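Local coordinates for insecticidal crystal protein Cry7Cal (Bacillus thuringiensis, PDB 5ZI1) that acts as an insecticidal toxin against the locust Locusta migratoria manilensis, probably by receptor binding and pore formation as in other three-domain Cry toxins, at residues E248-I253 / P472-F477; W295-N300 / D348-D353; Q323-T328 / P459-Y464; S506-R511 / L575-I580. All coordinates share one frame; numbering follows the deposited sequence.

Interaction 1: E248-I253 / P472-F477; sequences ELTRQI and PAVKAF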
# COMPACT_ATOMS: atom_id res chain seq x y z
N GLU A 248 3.00 -3.50 7.77
CA GLU A 248 3.24 -2.19 7.16
C GLU A 248 3.09 -2.30 5.65
O GLU A 248 3.50 -3.30 5.05
CB GLU A 248 4.64 -1.66 7.49
CG GLU A 248 5.10 -1.88 8.92
CD GLU A 248 6.39 -1.10 9.23
OE1 GLU A 248 7.34 -1.17 8.40
OE2 GLU A 248 6.45 -0.41 10.29
N LEU A 249 2.53 -1.25 5.04
CA LEU A 249 2.45 -1.08 3.59
C LEU A 249 3.54 -0.10 3.17
O LEU A 249 3.41 1.11 3.39
CB LEU A 249 1.09 -0.53 3.19
CG LEU A 249 -0.16 -1.26 3.64
CD1 LEU A 249 -1.38 -0.37 3.46
CD2 LEU A 249 -0.30 -2.58 2.87
N THR A 250 4.58 -0.59 2.52
CA THR A 250 5.73 0.24 2.17
C THR A 250 5.63 0.85 0.79
O THR A 250 6.59 1.50 0.36
CB THR A 250 7.00 -0.58 2.26
OG1 THR A 250 6.91 -1.67 1.34
CG2 THR A 250 7.21 -1.12 3.66
N ARG A 251 4.55 0.62 0.06
CA ARG A 251 4.47 1.08 -1.32
C ARG A 251 4.29 2.60 -1.36
O ARG A 251 3.63 3.19 -0.50
CB ARG A 251 3.33 0.38 -2.06
CG ARG A 251 1.93 0.95 -1.86
CD ARG A 251 1.45 0.80 -0.44
NE ARG A 251 0.10 1.33 -0.20
CZ ARG A 251 -0.21 2.61 -0.03
NH1 ARG A 251 0.72 3.56 -0.10
NH2 ARG A 251 -1.48 2.95 0.19
N GLN A 252 4.87 3.23 -2.37
CA GLN A 252 4.77 4.67 -2.58
C GLN A 252 3.83 4.96 -3.74
O GLN A 252 3.99 4.39 -4.83
CB GLN A 252 6.16 5.26 -2.86
CG GLN A 252 6.22 6.77 -3.16
CD GLN A 252 7.66 7.25 -3.35
OE1 GLN A 252 8.22 7.91 -2.48
NE2 GLN A 252 8.26 6.87 -4.47
N ILE A 253 2.86 5.85 -3.53
CA ILE A 253 1.96 6.25 -4.61
C ILE A 253 2.04 7.76 -4.82
O ILE A 253 2.44 8.52 -3.93
CB ILE A 253 0.52 5.82 -4.34
CG1 ILE A 253 0.04 6.34 -3.00
CG2 ILE A 253 0.41 4.28 -4.44
CD1 ILE A 253 -1.27 5.69 -2.58
N PRO A 472 9.03 -5.48 6.79
CA PRO A 472 9.43 -5.75 5.41
C PRO A 472 10.93 -5.66 5.28
O PRO A 472 11.60 -4.88 5.96
CB PRO A 472 8.74 -4.65 4.61
CG PRO A 472 7.52 -4.36 5.42
CD PRO A 472 7.97 -4.47 6.86
N ALA A 473 11.47 -6.50 4.40
CA ALA A 473 12.90 -6.44 4.12
C ALA A 473 13.32 -5.04 3.69
O ALA A 473 14.44 -4.61 3.98
CB ALA A 473 13.26 -7.48 3.06
N VAL A 474 12.44 -4.31 3.01
CA VAL A 474 12.82 -2.97 2.56
C VAL A 474 12.95 -1.99 3.72
O VAL A 474 13.49 -0.90 3.51
CB VAL A 474 11.86 -2.44 1.48
CG1 VAL A 474 11.97 -3.30 0.24
CG2 VAL A 474 10.44 -2.41 1.97
N LYS A 475 12.51 -2.34 4.93
CA LYS A 475 12.79 -1.51 6.11
C LYS A 475 14.27 -1.54 6.51
O LYS A 475 14.65 -0.80 7.42
CB LYS A 475 11.93 -1.94 7.30
CG LYS A 475 10.42 -1.73 7.12
CD LYS A 475 10.06 -0.25 6.92
CE LYS A 475 10.37 0.61 8.16
NZ LYS A 475 9.41 0.40 9.30
N ALA A 476 15.09 -2.36 5.85
CA ALA A 476 16.54 -2.29 5.98
C ALA A 476 17.05 -0.88 5.66
O ALA A 476 16.31 -0.01 5.18
CB ALA A 476 17.21 -3.28 5.04
N PHE A 477 18.35 -0.66 5.93
CA PHE A 477 19.02 0.58 5.55
C PHE A 477 20.23 0.37 4.65
O PHE A 477 20.80 1.36 4.17
CB PHE A 477 19.45 1.38 6.79
CG PHE A 477 20.62 0.80 7.52
CD1 PHE A 477 21.92 1.15 7.17
CD2 PHE A 477 20.42 -0.08 8.57
CE1 PHE A 477 23.00 0.61 7.85
CE2 PHE A 477 21.50 -0.62 9.25
CZ PHE A 477 22.78 -0.28 8.88
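P472 and T250 pack at the buried junction between the middle β-prism domain and the C-terminal β-sandwich domain of a three-domain Cry toxin. P472 closes strand 468-472, which pairs in parallel with strand 245-246, just ahead of E248. The two side chains run past each other in opposite directions, with P472 CG 3.7 Å from T250 CG2. P472 CD also lies beside the E248 carboxylate. P472 O then accepts K475 N and starts a short 3-10 turn over residues 473-475. V474 comes next. Its CG2 touches T250 OG1 at 3.7 Å and T250 CG2 at 3.9 Å, so one methyl covers both branches of the threonine. K475 completes the turn. Its chain bends at chi2, chi3 and chi4, all between -62° and -74°, and folds back to E248. E248 is extended beyond CG, and the two chains meet at about a right angle. K475 NZ forms a salt bridge to E248 OE1 at 2.7 Å, using the syn lone pair of that oxygen. A weak second bond links K475 NZ to E248 OE2 at 3.2 Å. The lysine also donates to R458 O and N461 OD1, so the buried ammonium is held by several acceptors. R458 N donates to E248 OE2. These bonds probably offset the cost of burying both charges. Against the carboxylate, K475 CD lies 3.2 Å from E248 OE1.

Interaction 2: W295-N300 / D348-D353; sequences WLTKIN and DLLSKD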
# COMPACT_ATOMS: atom_id res chain seq x y z
N TRP A 295 12.51 8.00 4.10
CA TRP A 295 11.80 9.03 4.83
C TRP A 295 12.24 10.39 4.30
O TRP A 295 13.45 10.64 4.20
CB TRP A 295 12.08 8.93 6.33
CG TRP A 295 11.77 7.57 6.85
CD1 TRP A 295 12.58 6.46 6.80
CD2 TRP A 295 10.54 7.14 7.44
NE1 TRP A 295 11.93 5.39 7.35
CE2 TRP A 295 10.68 5.78 7.75
CE3 TRP A 295 9.34 7.79 7.75
CZ2 TRP A 295 9.66 5.04 8.35
CZ3 TRP A 295 8.34 7.07 8.35
CH2 TRP A 295 8.50 5.70 8.65
N LEU A 296 11.28 11.23 3.94
CA LEU A 296 11.61 12.53 3.36
C LEU A 296 12.10 13.45 4.46
O LEU A 296 11.38 13.70 5.43
CB LEU A 296 10.39 13.11 2.66
CG LEU A 296 10.63 14.38 1.86
CD1 LEU A 296 11.76 14.18 0.90
CD2 LEU A 296 9.35 14.77 1.12
N THR A 297 13.32 13.96 4.33
CA THR A 297 13.82 14.88 5.35
C THR A 297 14.00 16.32 4.87
O THR A 297 14.11 17.21 5.72
CB THR A 297 15.15 14.37 5.92
OG1 THR A 297 16.16 14.43 4.90
CG2 THR A 297 15.01 12.90 6.36
N LYS A 298 14.01 16.58 3.57
CA LYS A 298 14.21 17.95 3.08
C LYS A 298 13.69 18.07 1.66
O LYS A 298 13.72 17.11 0.89
CB LYS A 298 15.70 18.34 3.12
CG LYS A 298 16.09 19.23 4.30
CD LYS A 298 17.58 19.09 4.65
CE LYS A 298 18.50 19.39 3.46
NZ LYS A 298 19.85 18.75 3.64
N ILE A 299 13.21 19.27 1.31
CA ILE A 299 12.90 19.63 -0.07
C ILE A 299 13.45 21.01 -0.34
O ILE A 299 13.17 21.96 0.41
CB ILE A 299 11.40 19.63 -0.38
CG1 ILE A 299 10.71 18.35 0.04
CG2 ILE A 299 11.18 19.89 -1.87
CD1 ILE A 299 9.21 18.46 -0.03
N ASN A 300 14.20 21.16 -1.43
CA ASN A 300 14.62 22.48 -1.87
C ASN A 300 13.99 22.79 -3.22
O ASN A 300 13.92 21.93 -4.11
CB ASN A 300 16.14 22.58 -1.97
CG ASN A 300 16.58 23.96 -2.51
OD1 ASN A 300 17.15 24.08 -3.60
ND2 ASN A 300 16.28 25.01 -1.74
N ASP A 348 12.31 21.88 5.82
CA ASP A 348 13.02 20.93 6.68
C ASP A 348 11.98 20.00 7.28
O ASP A 348 11.19 20.40 8.14
CB ASP A 348 13.81 21.66 7.76
CG ASP A 348 14.85 22.61 7.18
OD1 ASP A 348 14.66 23.86 7.29
OD2 ASP A 348 15.87 22.12 6.63
N LEU A 349 11.97 18.75 6.82
CA LEU A 349 10.88 17.83 7.13
C LEU A 349 11.25 16.65 8.02
O LEU A 349 10.35 15.91 8.44
CB LEU A 349 10.26 17.30 5.83
CG LEU A 349 9.90 18.40 4.83
CD1 LEU A 349 9.22 17.77 3.66
CD2 LEU A 349 9.02 19.48 5.46
N LEU A 350 12.53 16.46 8.35
CA LEU A 350 12.90 15.48 9.37
C LEU A 350 11.99 15.63 10.59
O LEU A 350 11.71 16.75 11.02
CB LEU A 350 14.36 15.65 9.77
CG LEU A 350 14.86 14.77 10.93
CD1 LEU A 350 14.78 13.28 10.57
CD2 LEU A 350 16.26 15.14 11.40
N SER A 351 11.46 14.51 11.07
CA SER A 351 10.62 14.34 12.26
C SER A 351 9.15 14.60 11.97
O SER A 351 8.33 14.38 12.88
CB SER A 351 10.96 15.26 13.45
OG SER A 351 10.94 16.64 13.11
N LYS A 352 8.78 15.10 10.80
CA LYS A 352 7.41 15.50 10.54
C LYS A 352 6.72 14.53 9.60
O LYS A 352 7.29 14.12 8.58
CB LYS A 352 7.36 16.90 9.91
CG LYS A 352 7.95 17.99 10.79
CD LYS A 352 7.77 19.36 10.13
CE LYS A 352 8.28 20.49 11.03
NZ LYS A 352 9.66 20.89 10.64
N ASP A 353 5.47 14.18 9.91
CA ASP A 353 4.56 13.63 8.92
C ASP A 353 3.87 14.81 8.26
O ASP A 353 3.04 15.47 8.88
CB ASP A 353 3.53 12.70 9.53
CG ASP A 353 4.03 11.31 9.70
OD1 ASP A 353 5.17 11.01 9.25
OD2 ASP A 353 3.27 10.52 10.29
O HOH W 1 9.08 13.88 6.52
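L349 lays its CD1 methyl against L296 and I299 together, 3.9 Å from L296 CD2 and 3.8 Å from I299 CD1. Its CG is anti to the carbonyl carbon (chi1 -50°), which turns the chain toward I299. It lies side by side with L296 but slants across I299. The site is in the middle β-prism domain. Here a type II turn, L349 to K352, carries the chain from strand 343-348 of one sheet into strand 352-365 of another. Strand 294-306 has a classic bulge at this point, where T297 and K298 both face V321. T297 O takes two donors from the same face of its carbonyl plane. L349 N is the shorter bond, at 2.9 Å, and comes from well above that plane. L350 N is at 3.2 Å with a more bent N-H approach of 137°. T297 CB also meets L350 CB at 4.1 Å. On the outer side, D348 OD2 rests against K298 CG, while the lysine NZ stays away from the carboxylate. L349 also touches L378 of the adjoining sheet. Water 1 lies near both L296 O and K352 O. Within the turn, K352 NZ donates to D348 O at 3.0 Å, nearly along the C=O axis.

Interaction 3: Q323-T328 / P459-Y464; sequences QYTKST and PDNKLY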
# COMPACT_ATOMS: atom_id res chain seq x y z
N GLN A 323 16.32 9.78 4.23
CA GLN A 323 17.10 8.83 5.01
C GLN A 323 16.40 7.47 5.01
O GLN A 323 15.16 7.40 5.06
CB GLN A 323 17.27 9.31 6.44
CG GLN A 323 18.12 10.58 6.57
CD GLN A 323 18.05 11.21 7.94
OE1 GLN A 323 17.62 10.59 8.91
NE2 GLN A 323 18.47 12.47 8.02
N TYR A 324 17.19 6.39 4.99
CA TYR A 324 16.67 5.05 5.21
C TYR A 324 16.24 4.90 6.66
O TYR A 324 16.46 5.78 7.49
CB TYR A 324 17.70 4.00 4.84
CG TYR A 324 18.05 4.01 3.37
CD1 TYR A 324 17.06 4.07 2.39
CD2 TYR A 324 19.38 3.95 2.95
CE1 TYR A 324 17.38 4.08 1.05
CE2 TYR A 324 19.71 3.96 1.60
CZ TYR A 324 18.70 4.02 0.67
OH TYR A 324 19.03 4.03 -0.67
N THR A 325 15.60 3.78 6.98
CA THR A 325 15.07 3.58 8.32
C THR A 325 16.21 3.44 9.33
O THR A 325 17.14 2.66 9.12
CB THR A 325 14.18 2.35 8.37
OG1 THR A 325 13.17 2.41 7.34
CG2 THR A 325 13.52 2.26 9.72
N LYS A 326 16.14 4.22 10.44
CA LYS A 326 17.14 4.19 11.51
C LYS A 326 18.57 4.32 10.99
O LYS A 326 19.51 3.74 11.54
CB LYS A 326 17.01 2.92 12.37
CG LYS A 326 15.83 2.95 13.33
CD LYS A 326 16.10 2.15 14.60
CE LYS A 326 16.78 2.98 15.68
NZ LYS A 326 17.18 2.14 16.87
N SER A 327 18.74 5.06 9.91
CA SER A 327 20.04 5.48 9.42
C SER A 327 20.01 7.00 9.31
O SER A 327 18.94 7.60 9.13
CB SER A 327 20.36 4.83 8.06
OG SER A 327 21.55 5.34 7.49
N THR A 328 21.18 7.64 9.45
CA THR A 328 21.28 9.09 9.30
C THR A 328 21.92 9.50 7.97
O THR A 328 21.87 10.69 7.63
CB THR A 328 22.10 9.74 10.43
OG1 THR A 328 23.47 9.30 10.37
CG2 THR A 328 21.50 9.46 11.82
N PRO A 459 8.69 4.52 11.96
CA PRO A 459 10.10 4.89 11.76
C PRO A 459 11.09 4.19 12.68
O PRO A 459 12.29 4.34 12.47
CB PRO A 459 10.10 6.40 11.99
CG PRO A 459 8.91 6.68 12.84
CD PRO A 459 7.87 5.66 12.43
N ASP A 460 10.62 3.34 13.59
CA ASP A 460 11.52 2.77 14.59
C ASP A 460 11.93 1.32 14.34
O ASP A 460 12.92 0.89 14.93
CB ASP A 460 10.88 2.84 15.99
CG ASP A 460 10.80 4.24 16.51
OD1 ASP A 460 9.81 4.54 17.20
OD2 ASP A 460 11.72 5.03 16.23
N ASN A 461 11.23 0.57 13.49
CA ASN A 461 11.43 -0.88 13.41
C ASN A 461 11.32 -1.51 14.80
O ASN A 461 12.10 -2.38 15.19
CB ASN A 461 12.75 -1.25 12.74
CG ASN A 461 12.70 -1.07 11.24
OD1 ASN A 461 11.61 -0.93 10.68
ND2 ASN A 461 13.86 -1.04 10.59
N LYS A 462 10.32 -1.07 15.54
CA LYS A 462 10.08 -1.58 16.88
C LYS A 462 9.70 -3.06 16.84
O LYS A 462 8.88 -3.48 16.02
CB LYS A 462 8.97 -0.77 17.55
CG LYS A 462 8.64 -1.19 18.97
CD LYS A 462 7.60 -0.29 19.62
CE LYS A 462 7.35 -0.72 21.06
NZ LYS A 462 6.06 -0.22 21.59
N LEU A 463 10.31 -3.84 17.73
CA LEU A 463 9.84 -5.20 18.00
C LEU A 463 8.76 -5.13 19.05
O LEU A 463 8.91 -4.42 20.06
CB LEU A 463 10.97 -6.11 18.47
CG LEU A 463 12.10 -6.35 17.49
CD1 LEU A 463 12.98 -7.47 18.01
CD2 LEU A 463 11.58 -6.65 16.09
N TYR A 464 7.66 -5.83 18.82
CA TYR A 464 6.59 -5.87 19.80
C TYR A 464 6.66 -7.20 20.53
O TYR A 464 6.37 -8.24 19.92
CB TYR A 464 5.22 -5.67 19.14
CG TYR A 464 5.11 -4.37 18.38
CD1 TYR A 464 5.50 -4.30 17.06
CD2 TYR A 464 4.63 -3.21 18.99
CE1 TYR A 464 5.43 -3.12 16.34
CE2 TYR A 464 4.55 -2.00 18.28
CZ TYR A 464 4.95 -1.98 16.96
OH TYR A 464 4.89 -0.83 16.21
O HOH W 2 13.70 5.72 10.98
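T325 has OG1 anti to its carbonyl carbon (chi1 -53°), which puts CG2 anti to the backbone N and facing N461. N461 has CG anti to its own carbonyl carbon (chi1 -75°), which starts its side chain toward T325. The two side chains reach each other tip to tip. T325 CG2 is 3.4 Å from N461 ND2. The contact joins a β-prism turn to the linker toward the C-terminal β-sandwich domain. The type II turn from Y324 to S327 follows strand 312-324, and residues 459-464 belong to the loop ahead of strand 468-472. The polar ends find partners elsewhere: T325 OG1 bonds to W295 NE1, N461 OD1 accepts K475 NZ, and N461 ND2 donates to R513 O. K326 rests its aliphatic chain on backbone oxygens of the loop. Its CG is 3.9 Å from P459 O, and its CD is 3.4 Å from D460 O. The C-terminal domain touches both segments: D460 O accepts S515 OG, K326 O accepts R513 NH1, and K326 NZ has a weak bond to S515 OG and a long, weak ion pair with E574. No direct hydrogen bond links the two segments; water 2 does instead. It accepts from K326 N at 2.9 Å and donates to P459 O at 2.5 Å.

Interaction 4: S506-R511 / L575-I580; sequences SNQVFR and LSMLYI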
# COMPACT_ATOMS: atom_id res chain seq x y z
N SER A 506 29.43 -11.51 -1.06
CA SER A 506 29.64 -12.26 0.16
C SER A 506 28.29 -12.78 0.63
O SER A 506 27.27 -12.66 -0.06
CB SER A 506 30.36 -11.40 1.21
OG SER A 506 29.46 -10.52 1.85
N ASN A 507 28.27 -13.36 1.83
CA ASN A 507 27.05 -13.94 2.36
C ASN A 507 26.02 -12.88 2.76
O ASN A 507 24.83 -13.18 2.82
CB ASN A 507 27.36 -14.82 3.56
CG ASN A 507 28.09 -16.10 3.19
OD1 ASN A 507 28.17 -16.48 2.01
ND2 ASN A 507 28.64 -16.77 4.19
N GLN A 508 26.47 -11.67 3.07
CA GLN A 508 25.58 -10.68 3.66
C GLN A 508 24.59 -10.15 2.63
O GLN A 508 24.97 -9.78 1.51
CB GLN A 508 26.39 -9.52 4.25
CG GLN A 508 25.53 -8.57 5.05
CD GLN A 508 26.34 -7.68 5.99
OE1 GLN A 508 26.29 -6.45 5.90
NE2 GLN A 508 27.08 -8.30 6.90
N VAL A 509 23.31 -10.12 3.00
CA VAL A 509 22.27 -9.60 2.11
C VAL A 509 21.91 -8.17 2.47
O VAL A 509 21.98 -7.27 1.62
CB VAL A 509 21.02 -10.50 2.12
CG1 VAL A 509 19.93 -9.87 1.27
CG2 VAL A 509 21.36 -11.92 1.65
N PHE A 510 21.50 -7.93 3.72
CA PHE A 510 21.12 -6.58 4.09
C PHE A 510 21.44 -6.31 5.55
O PHE A 510 21.74 -7.22 6.33
CB PHE A 510 19.63 -6.31 3.79
CG PHE A 510 18.64 -7.07 4.67
CD1 PHE A 510 18.50 -6.76 6.02
CD2 PHE A 510 17.80 -8.01 4.12
CE1 PHE A 510 17.57 -7.43 6.80
CE2 PHE A 510 16.87 -8.67 4.90
CZ PHE A 510 16.76 -8.38 6.24
N ARG A 511 21.36 -5.02 5.92
CA ARG A 511 21.42 -4.61 7.32
C ARG A 511 20.15 -3.88 7.71
O ARG A 511 19.60 -3.11 6.93
CB ARG A 511 22.55 -3.65 7.61
CG ARG A 511 23.66 -3.67 6.63
CD ARG A 511 24.86 -3.11 7.28
NE ARG A 511 26.02 -3.09 6.39
CZ ARG A 511 27.24 -3.43 6.78
NH1 ARG A 511 28.23 -3.39 5.92
NH2 ARG A 511 27.43 -3.83 8.04
N LEU A 575 21.44 -4.37 15.66
CA LEU A 575 21.93 -4.32 14.28
C LEU A 575 21.83 -5.73 13.72
O LEU A 575 22.69 -6.58 13.99
CB LEU A 575 23.35 -3.78 14.24
CG LEU A 575 24.10 -3.85 12.90
CD1 LEU A 575 23.32 -3.15 11.78
CD2 LEU A 575 25.49 -3.27 12.99
N SER A 576 20.78 -6.00 12.94
CA SER A 576 20.51 -7.35 12.46
C SER A 576 20.82 -7.46 10.98
O SER A 576 20.49 -6.56 10.19
CB SER A 576 19.06 -7.76 12.67
OG SER A 576 18.77 -7.93 14.04
N MET A 577 21.42 -8.58 10.61
CA MET A 577 21.82 -8.87 9.25
C MET A 577 21.18 -10.18 8.83
O MET A 577 21.08 -11.11 9.63
CB MET A 577 23.35 -8.97 9.13
CG MET A 577 23.99 -7.70 8.58
SD MET A 577 25.02 -6.79 9.75
CE MET A 577 24.01 -6.81 11.22
N LEU A 578 20.71 -10.23 7.58
CA LEU A 578 20.30 -11.48 6.96
C LEU A 578 21.42 -11.93 6.05
O LEU A 578 22.05 -11.11 5.38
CB LEU A 578 19.00 -11.33 6.16
CG LEU A 578 18.42 -12.66 5.63
CD1 LEU A 578 16.92 -12.74 5.86
CD2 LEU A 578 18.74 -12.89 4.17
N TYR A 579 21.68 -13.23 6.06
CA TYR A 579 22.78 -13.81 5.29
C TYR A 579 22.25 -14.94 4.43
O TYR A 579 21.31 -15.64 4.80
CB TYR A 579 23.89 -14.37 6.20
CG TYR A 579 24.47 -13.40 7.20
CD1 TYR A 579 23.85 -13.18 8.41
CD2 TYR A 579 25.65 -12.74 6.93
CE1 TYR A 579 24.38 -12.31 9.33
CE2 TYR A 579 26.20 -11.85 7.85
CZ TYR A 579 25.56 -11.65 9.05
OH TYR A 579 26.09 -10.78 9.98
N ILE A 580 22.88 -15.11 3.28
CA ILE A 580 22.76 -16.30 2.46
C ILE A 580 24.13 -16.94 2.44
O ILE A 580 25.10 -16.31 2.00
CB ILE A 580 22.29 -15.99 1.03
CG1 ILE A 580 20.89 -15.37 1.03
CG2 ILE A 580 22.34 -17.24 0.16
CD1 ILE A 580 19.82 -16.29 1.55
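N507 O accepts I580 N at 2.8 Å. The bond is nearly straight, 163° at the hydrogen, with the donor in the carbonyl plane. L578 O takes V509 N at 2.9 Å, with the donor tilted slightly from the carbonyl plane. The bond from L578 N to F510 O is weak, at 3.4 Å, and M577 CA adds a CA-H...O contact to the same oxygen. N507 OD1 lies near I580 O, but both are acceptors; OD1 takes its hydrogen bond from K582 N. Q508 O accepts N480 ND2, S576 OG is paired with A573 O, and M577 N with S539 OG. The strands are antiparallel neighbours in a five-stranded sheet of the C-terminal β-sandwich domain. A β bulge lies between Q508, which pairs with Y579, and F510, which pairs with L578. Beside it, V509 CG2 packs on I580 CG1 at 3.5 Å, and also on L578 CD2. F510 CG sits between the backbone N and the carbonyl carbon (chi1 69°), which starts the ring toward L578. L578 CB sits over one face of that ring, displaced toward the rim, in a CH-pi contact 3.9 Å from its centroid. On the face of Q508, R511, M577 and Y579, Q508 CD meets M577 CG at 3.5 Å. Q508 OE1 lies 3.3 Å above the centre of the R511 guanidinium, whose NE forms a salt bridge to E478.

How the interactions relate
Interaction 1 is fully buried and joins domains through an ion pair. Interactions 2, 3 and 4 are only partly buried. Interactions 2 and 4 each stay within one domain: 2 relies on a turn and leucine packing, 4 on paired strands. Interaction 3 has no direct polar bond and relies on packing and water. Interactions 1 and 3 share the junction, with centres about 11 Å apart, and K475 and N461 connect them. Strands 294-306 and 312-324 are sheet neighbours, so interactions 2 and 3 also touch, through W295. F477 N probably bonds to R511 O, linking interaction 1 to 4. Interactions 2 and 4 do not touch; their nearest atoms are about 11 Å apart.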